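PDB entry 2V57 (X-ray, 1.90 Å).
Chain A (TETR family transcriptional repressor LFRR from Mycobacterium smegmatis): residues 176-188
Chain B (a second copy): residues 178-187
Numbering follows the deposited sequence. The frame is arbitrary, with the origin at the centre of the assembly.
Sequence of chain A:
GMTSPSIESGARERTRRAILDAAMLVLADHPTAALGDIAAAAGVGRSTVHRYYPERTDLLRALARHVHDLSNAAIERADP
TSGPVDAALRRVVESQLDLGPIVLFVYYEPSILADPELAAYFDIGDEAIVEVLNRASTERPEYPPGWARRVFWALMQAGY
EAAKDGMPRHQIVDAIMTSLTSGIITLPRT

Chain A 176-188: IMTSLTSGIITLP
Chain B (178-187) TSLTSGIITL

Two copies of the LfrR repressor meet through the last turns of equivalent helices and the loops that follow. The apolar centre is built twice: Leu A180 CD2 lies 3.6 Å from Ile B184 CD1, and Ile A184 CD1 lies 3.6 Å from Leu B180 CD2. Both leucines are m,t and both isoleucines p,t; their CA-to-CB bonds run sideways to the partner stretch. Leu A180 CB also touches Ile B185 CG1 at 3.9 Å. Ile A185 and Ile B185 are p,t as well; Ile A185 CD1 reaches Thr B181 CG2 at 3.6 Å, and Thr A181 CG2 lies 3.9 Å from Ile B185 CG1.

The helices that enter the stretches approach to 7.8 Å between axes, their N-to-C directions 112° apart. The chains come together at the glycines, with Gly A183 CA 3.9 Å from Gly B183 CA; the next register pair is Thr A181 CA to Ile B185 CA, 5.0 Å. Each glycine leaves helical geometry with positive phi (77/-166 in A, 72/-159 in B), a conformation that itself favours glycine. A CB on Gly A183 would fall 2.5 Å from Leu B180 O, and one on Gly B183 2.6 Å from Leu A180 O, both clashes.

Past the glycine, each chain turns its amides to the other chain's last helical turn, where Leu A180 O and Leu B180 O each accept two hydrogen bonds. Ile B184 N and Ile B185 N donate to Leu A180 O at 2.7 and 3.0 Å; Ile A184 N and Ile A185 N donate to Leu B180 O at 2.7 and 3.1 Å. The CA-H...O contacts Thr A181 CA to Ile B185 O and Thr B181 CA to Ile A185 O, each 3.4 Å, extend the pairing. Gly A183 N and Gly B183 N, 3.3 Å apart, are both donors and do not bond; instead Gly A183 N donates to Ser A179 O at 2.9 Å and Gly B183 N to Ser B179 O at 3.2 Å.

Farther out, Leu A187 (m,t) sets CD1 3.6 Å from Thr B181 CG2, while Leu B187 (m,t) sets CD1 3.7 Å from both Thr A181 CG2 and Met A177 CE (m,m,m). Thr A181 and Thr B181 are both p. At the polar edge, water 1 accepts from Leu A187 N and donates to Thr B181 O, each at 2.9 Å.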

ATOM      1  N   ILE A 176       7.220  14.516  -4.587  1.00 13.93           N
ATOM      2  CA  ILE A 176       7.062  13.461  -5.573  1.00 18.09           C
ATOM      3  C   ILE A 176       7.928  13.746  -6.790  1.00 20.30           C
ATOM      4  O   ILE A 176       8.631  12.865  -7.277  1.00 19.07           O
ATOM      5  CB  ILE A 176       5.570  13.290  -5.972  1.00 18.65           C
ATOM      6  CG1 ILE A 176       4.824  12.600  -4.819  1.00 13.55           C
ATOM      7  CG2 ILE A 176       5.437  12.499  -7.291  1.00 15.46           C
ATOM      8  CD1 ILE A 176       3.324  12.513  -4.976  1.00 13.82           C
ATOM      9  N   MET A 177       7.902  14.986  -7.264  1.00 19.42           N
ATOM     10  CA  MET A 177       8.666  15.334  -8.464  1.00 22.34           C
ATOM     11  C   MET A 177      10.172  15.175  -8.212  1.00 20.30           C
ATOM     12  O   MET A 177      10.904  14.646  -9.045  1.00 21.74           O
ATOM     13  CB  MET A 177       8.328  16.759  -8.938  1.00 17.32           C
ATOM     14  CG  MET A 177       6.879  16.914  -9.395  1.00 19.20           C
ATOM     15  SD  MET A 177       6.425  15.796 -10.748  1.00 24.64           S
ATOM     16  CE  MET A 177       7.706  16.241 -11.938  1.00 28.80           C
ATOM     17  N   THR A 178      10.628  15.608  -7.048  1.00 21.43           N
ATOM     18  CA  THR A 178      12.033  15.423  -6.699  1.00 22.84           C
ATOM     19  C   THR A 178      12.392  13.948  -6.579  1.00 19.10           C
ATOM     20  O   THR A 178      13.478  13.513  -7.014  1.00 22.19           O
ATOM     21  CB  THR A 178      12.382  16.175  -5.409  1.00 25.12           C
ATOM     22  OG1 THR A 178      12.177  17.577  -5.624  1.00 29.80           O
ATOM     23  CG2 THR A 178      13.831  15.948  -5.037  1.00 28.56           C
ATOM     24  N   SER A 179      11.482  13.155  -6.015  1.00 17.54           N
ATOM     25  CA  SER A 179      11.771  11.732  -5.847  1.00 15.89           C
ATOM     26  C   SER A 179      11.848  11.020  -7.214  1.00 20.81           C
ATOM     27  O   SER A 179      12.686  10.141  -7.413  1.00 18.49           O
ATOM     28  CB  SER A 179      10.740  11.063  -4.931  1.00 18.39           C
ATOM     29  OG  SER A 179      10.825  11.582  -3.608  1.00 19.90           O
ATOM     30  N   LEU A 180      10.984  11.421  -8.143  1.00 18.38           N
ATOM     31  CA  LEU A 180      10.992  10.878  -9.500  1.00 19.25           C
ATOM     32  C   LEU A 180      12.316  11.124 -10.237  1.00 21.64           C
ATOM     33  O   LEU A 180      12.794  10.268 -10.989  1.00 19.83           O
ATOM     34  CB  LEU A 180       9.852  11.491 -10.306  1.00 18.78           C
ATOM     35  CG  LEU A 180       8.461  10.926 -10.033  1.00 15.83           C
ATOM     36  CD1 LEU A 180       7.378  11.795 -10.654  1.00 21.19           C
ATOM     37  CD2 LEU A 180       8.408   9.521 -10.551  1.00 19.78           C
ATOM     38  N   THR A 181      12.897  12.297 -10.025  1.00 22.09           N
ATOM     39  CA  THR A 181      14.096  12.692 -10.754  1.00 23.04           C
ATOM     40  C   THR A 181      15.404  12.365 -10.032  1.00 28.13           C
ATOM     41  O   THR A 181      16.445  12.213 -10.682  1.00 24.06           O
ATOM     42  CB  THR A 181      14.068  14.209 -11.114  1.00 23.41           C
ATOM     43  OG1 THR A 181      13.995  14.997  -9.917  1.00 22.16           O
ATOM     44  CG2 THR A 181      12.871  14.535 -11.991  1.00 27.62           C
ATOM     45  N   SER A 182      15.358  12.237  -8.701  1.00 23.19           N
ATOM     46  CA  SER A 182      16.586  12.125  -7.906  1.00 28.63           C
ATOM     47  C   SER A 182      16.600  10.988  -6.881  1.00 26.64           C
ATOM     48  O   SER A 182      17.650  10.685  -6.322  1.00 26.88           O
ATOM     49  CB  SER A 182      16.832  13.442  -7.156  1.00 31.20           C
ATOM     50  OG  SER A 182      16.688  14.542  -8.029  1.00 36.73           O
ATOM     51  N   GLY A 183      15.449  10.374  -6.618  1.00 19.53           N
ATOM     52  CA  GLY A 183      15.366   9.390  -5.550  1.00 20.51           C
ATOM     53  C   GLY A 183      15.320  10.113  -4.208  1.00 25.00           C
ATOM     54  O   GLY A 183      15.084  11.323  -4.161  1.00 22.42           O
ATOM     55  N   ILE A 184      15.527   9.398  -3.109  1.00 19.07           N
ATOM     56  CA  ILE A 184      15.434  10.054  -1.812  1.00 18.42           C
ATOM     57  C   ILE A 184      16.747  10.169  -1.071  1.00 24.87           C
ATOM     58  O   ILE A 184      16.800  10.858  -0.064  1.00 22.08           O
ATOM     59  CB  ILE A 184      14.384   9.414  -0.879  1.00 22.15           C
ATOM     60  CG1 ILE A 184      14.588   7.909  -0.769  1.00 25.21           C
ATOM     61  CG2 ILE A 184      12.981   9.717  -1.372  1.00 18.60           C
ATOM     62  CD1 ILE A 184      13.887   7.290   0.459  1.00 24.61           C
ATOM     63  N   ILE A 185      17.790   9.496  -1.553  1.00 21.73           N
ATOM     64  CA  ILE A 185      19.121   9.622  -0.955  1.00 24.91           C
ATOM     65  C   ILE A 185      20.172   9.762  -2.046  1.00 23.85           C
ATOM     66  O   ILE A 185      19.898   9.505  -3.212  1.00 24.85           O
ATOM     67  CB  ILE A 185      19.483   8.424  -0.056  1.00 26.87           C
ATOM     68  CG1 ILE A 185      19.514   7.132  -0.866  1.00 27.68           C
ATOM     69  CG2 ILE A 185      18.501   8.322   1.116  1.00 28.73           C
ATOM     70  CD1 ILE A 185      20.321   6.017  -0.217  1.00 32.88           C
ATOM     71  N   THR A 186      21.366  10.195  -1.667  1.00 26.58           N
ATOM     72  CA  THR A 186      22.458  10.316  -2.619  1.00 31.39           C
ATOM     73  C   THR A 186      23.657   9.618  -2.011  1.00 31.94           C
ATOM     74  O   THR A 186      24.162  10.034  -0.974  1.00 30.78           O
ATOM     75  CB  THR A 186      22.801  11.788  -2.916  1.00 33.95           C
ATOM     76  OG1 THR A 186      21.632  12.448  -3.412  1.00 32.53           O
ATOM     77  CG2 THR A 186      23.915  11.891  -3.958  1.00 32.01           C
ATOM     78  N   LEU A 187      24.091   8.537  -2.644  1.00 33.57           N
ATOM     79  CA  LEU A 187      25.229   7.773  -2.147  1.00 37.01           C
ATOM     80  C   LEU A 187      26.545   8.494  -2.412  1.00 45.18           C
ATOM     81  O   LEU A 187      26.671   9.227  -3.396  1.00 42.05           O
ATOM     82  CB  LEU A 187      25.261   6.386  -2.782  1.00 34.22           C
ATOM     83  CG  LEU A 187      24.082   5.483  -2.429  1.00 39.50           C
ATOM     84  CD1 LEU A 187      24.210   4.147  -3.140  1.00 45.04           C
ATOM     85  CD2 LEU A 187      23.998   5.296  -0.929  1.00 41.11           C
ATOM     86  N   PRO A 188      27.527   8.298  -1.519  1.00 42.75           N
ATOM     87  CA  PRO A 188      28.886   8.807  -1.741  1.00 45.55           C
ATOM     88  C   PRO A 188      29.510   8.189  -2.984  1.00 49.59           C
ATOM     89  O   PRO A 188      29.816   8.918  -3.926  1.00 56.27           O
ATOM     90  CB  PRO A 188      29.651   8.332  -0.504  1.00 42.53           C
ATOM     91  CG  PRO A 188      28.622   8.019   0.507  1.00 39.72           C
ATOM     92  CD  PRO A 188      27.382   7.616  -0.224  1.00 35.94           C
TER
ATOM     93  N   THR B 178      18.293   1.334  -6.952  1.00 26.54           N
ATOM     94  CA  THR B 178      18.433   2.407  -7.942  1.00 23.89           C
ATOM     95  C   THR B 178      17.356   3.484  -7.773  1.00 26.61           C
ATOM     96  O   THR B 178      17.643   4.676  -7.843  1.00 21.82           O
ATOM     97  CB  THR B 178      18.463   1.850  -9.380  1.00 29.08           C
ATOM     98  OG1 THR B 178      19.498   0.864  -9.478  1.00 30.77           O
ATOM     99  CG2 THR B 178      18.740   2.949 -10.387  1.00 31.76           C
ATOM    100  N   SER B 179      16.121   3.063  -7.514  1.00 24.29           N
ATOM    101  CA  SER B 179      15.037   4.002  -7.256  1.00 24.44           C
ATOM    102  C   SER B 179      15.287   4.873  -6.011  1.00 22.35           C
ATOM    103  O   SER B 179      14.990   6.068  -6.019  1.00 25.45           O
ATOM    104  CB  SER B 179      13.717   3.244  -7.107  1.00 20.02           C
ATOM    105  OG  SER B 179      13.372   2.627  -8.326  1.00 27.94           O
ATOM    106  N   LEU B 180      15.809   4.273  -4.940  1.00 24.13           N
ATOM    107  CA  LEU B 180      16.103   5.030  -3.730  1.00 18.86           C
ATOM    108  C   LEU B 180      17.167   6.110  -3.985  1.00 23.94           C
ATOM    109  O   LEU B 180      17.059   7.243  -3.502  1.00 25.84           O
ATOM    110  CB  LEU B 180      16.577   4.092  -2.597  1.00 20.04           C
ATOM    111  CG  LEU B 180      15.488   3.217  -1.953  1.00 21.96           C
ATOM    112  CD1 LEU B 180      16.089   2.038  -1.168  1.00 22.23           C
ATOM    113  CD2 LEU B 180      14.548   4.057  -1.063  1.00 21.48           C
ATOM    114  N   THR B 181      18.183   5.752  -4.760  1.00 20.13           N
ATOM    115  CA  THR B 181      19.376   6.587  -4.872  1.00 20.90           C
ATOM    116  C   THR B 181      19.432   7.454  -6.132  1.00 24.95           C
ATOM    117  O   THR B 181      20.357   8.261  -6.277  1.00 25.48           O
ATOM    118  CB  THR B 181      20.660   5.716  -4.836  1.00 31.34           C
ATOM    119  OG1 THR B 181      20.696   4.868  -5.986  1.00 31.95           O
ATOM    120  CG2 THR B 181      20.686   4.838  -3.580  1.00 28.68           C
ATOM    121  N   SER B 182      18.478   7.280  -7.051  1.00 20.74           N
ATOM    122  CA  SER B 182      18.532   8.061  -8.298  1.00 26.56           C
ATOM    123  C   SER B 182      17.209   8.324  -9.004  1.00 26.70           C
ATOM    124  O   SER B 182      17.182   9.076  -9.970  1.00 27.97           O
ATOM    125  CB  SER B 182      19.497   7.418  -9.295  1.00 33.46           C
ATOM    126  OG  SER B 182      19.051   6.124  -9.640  1.00 39.92           O
ATOM    127  N   GLY B 183      16.123   7.718  -8.542  1.00 21.89           N
ATOM    128  CA  GLY B 183      14.826   7.957  -9.156  1.00 32.04           C
ATOM    129  C   GLY B 183      14.720   7.291 -10.520  1.00 35.73           C
ATOM    130  O   GLY B 183      15.486   6.367 -10.805  1.00 35.69           O
ATOM    131  N   ILE B 184      13.799   7.761 -11.367  1.00 32.65           N
ATOM    132  CA  ILE B 184      13.492   7.069 -12.632  1.00 27.68           C
ATOM    133  C   ILE B 184      13.443   7.928 -13.899  1.00 25.96           C
ATOM    134  O   ILE B 184      13.478   7.392 -14.995  1.00 30.25           O
ATOM    135  CB  ILE B 184      12.152   6.291 -12.546  1.00 30.35           C
ATOM    136  CG1 ILE B 184      11.011   7.229 -12.129  1.00 30.61           C
ATOM    137  CG2 ILE B 184      12.262   5.150 -11.566  1.00 31.31           C
ATOM    138  CD1 ILE B 184       9.608   6.700 -12.454  1.00 30.73           C
ATOM    139  N   ILE B 185      13.323   9.243 -13.771  1.00 23.84           N
ATOM    140  CA  ILE B 185      13.259  10.083 -14.961  1.00 25.91           C
ATOM    141  C   ILE B 185      14.256  11.210 -14.858  1.00 27.43           C
ATOM    142  O   ILE B 185      14.827  11.457 -13.791  1.00 26.61           O
ATOM    143  CB  ILE B 185      11.859  10.720 -15.169  1.00 25.61           C
ATOM    144  CG1 ILE B 185      11.416  11.472 -13.903  1.00 29.19           C
ATOM    145  CG2 ILE B 185      10.835   9.659 -15.556  1.00 29.48           C
ATOM    146  CD1 ILE B 185      10.291  12.483 -14.134  1.00 30.77           C
ATOM    147  N   THR B 186      14.439  11.906 -15.969  1.00 25.52           N
ATOM    148  CA  THR B 186      15.244  13.118 -16.000  1.00 33.39           C
ATOM    149  C   THR B 186      14.475  14.254 -16.685  1.00 36.99           C
ATOM    150  O   THR B 186      13.986  14.096 -17.800  1.00 44.03           O
ATOM    151  CB  THR B 186      16.574  12.842 -16.721  1.00 40.50           C
ATOM    152  OG1 THR B 186      17.269  11.792 -16.029  1.00 38.39           O
ATOM    153  CG2 THR B 186      17.443  14.094 -16.763  1.00 39.45           C
ATOM    154  N   LEU B 187      14.359  15.394 -16.014  1.00 37.21           N
ATOM    155  CA  LEU B 187      13.697  16.557 -16.605  1.00 47.50           C
ATOM    156  C   LEU B 187      14.698  17.662 -16.950  1.00 57.68           C
ATOM    157  O   LEU B 187      15.378  18.200 -16.070  1.00 58.97           O
ATOM    158  CB  LEU B 187      12.617  17.094 -15.668  1.00 45.94           C
ATOM    159  CG  LEU B 187      11.615  16.030 -15.219  1.00 46.49           C
ATOM    160  CD1 LEU B 187      10.665  16.571 -14.158  1.00 46.56           C
ATOM    161  CD2 LEU B 187      10.852  15.522 -16.420  1.00 53.03           C
TER
HETATM  162  O   HOH W   1      23.150   8.069  -5.367  1.00 39.79           O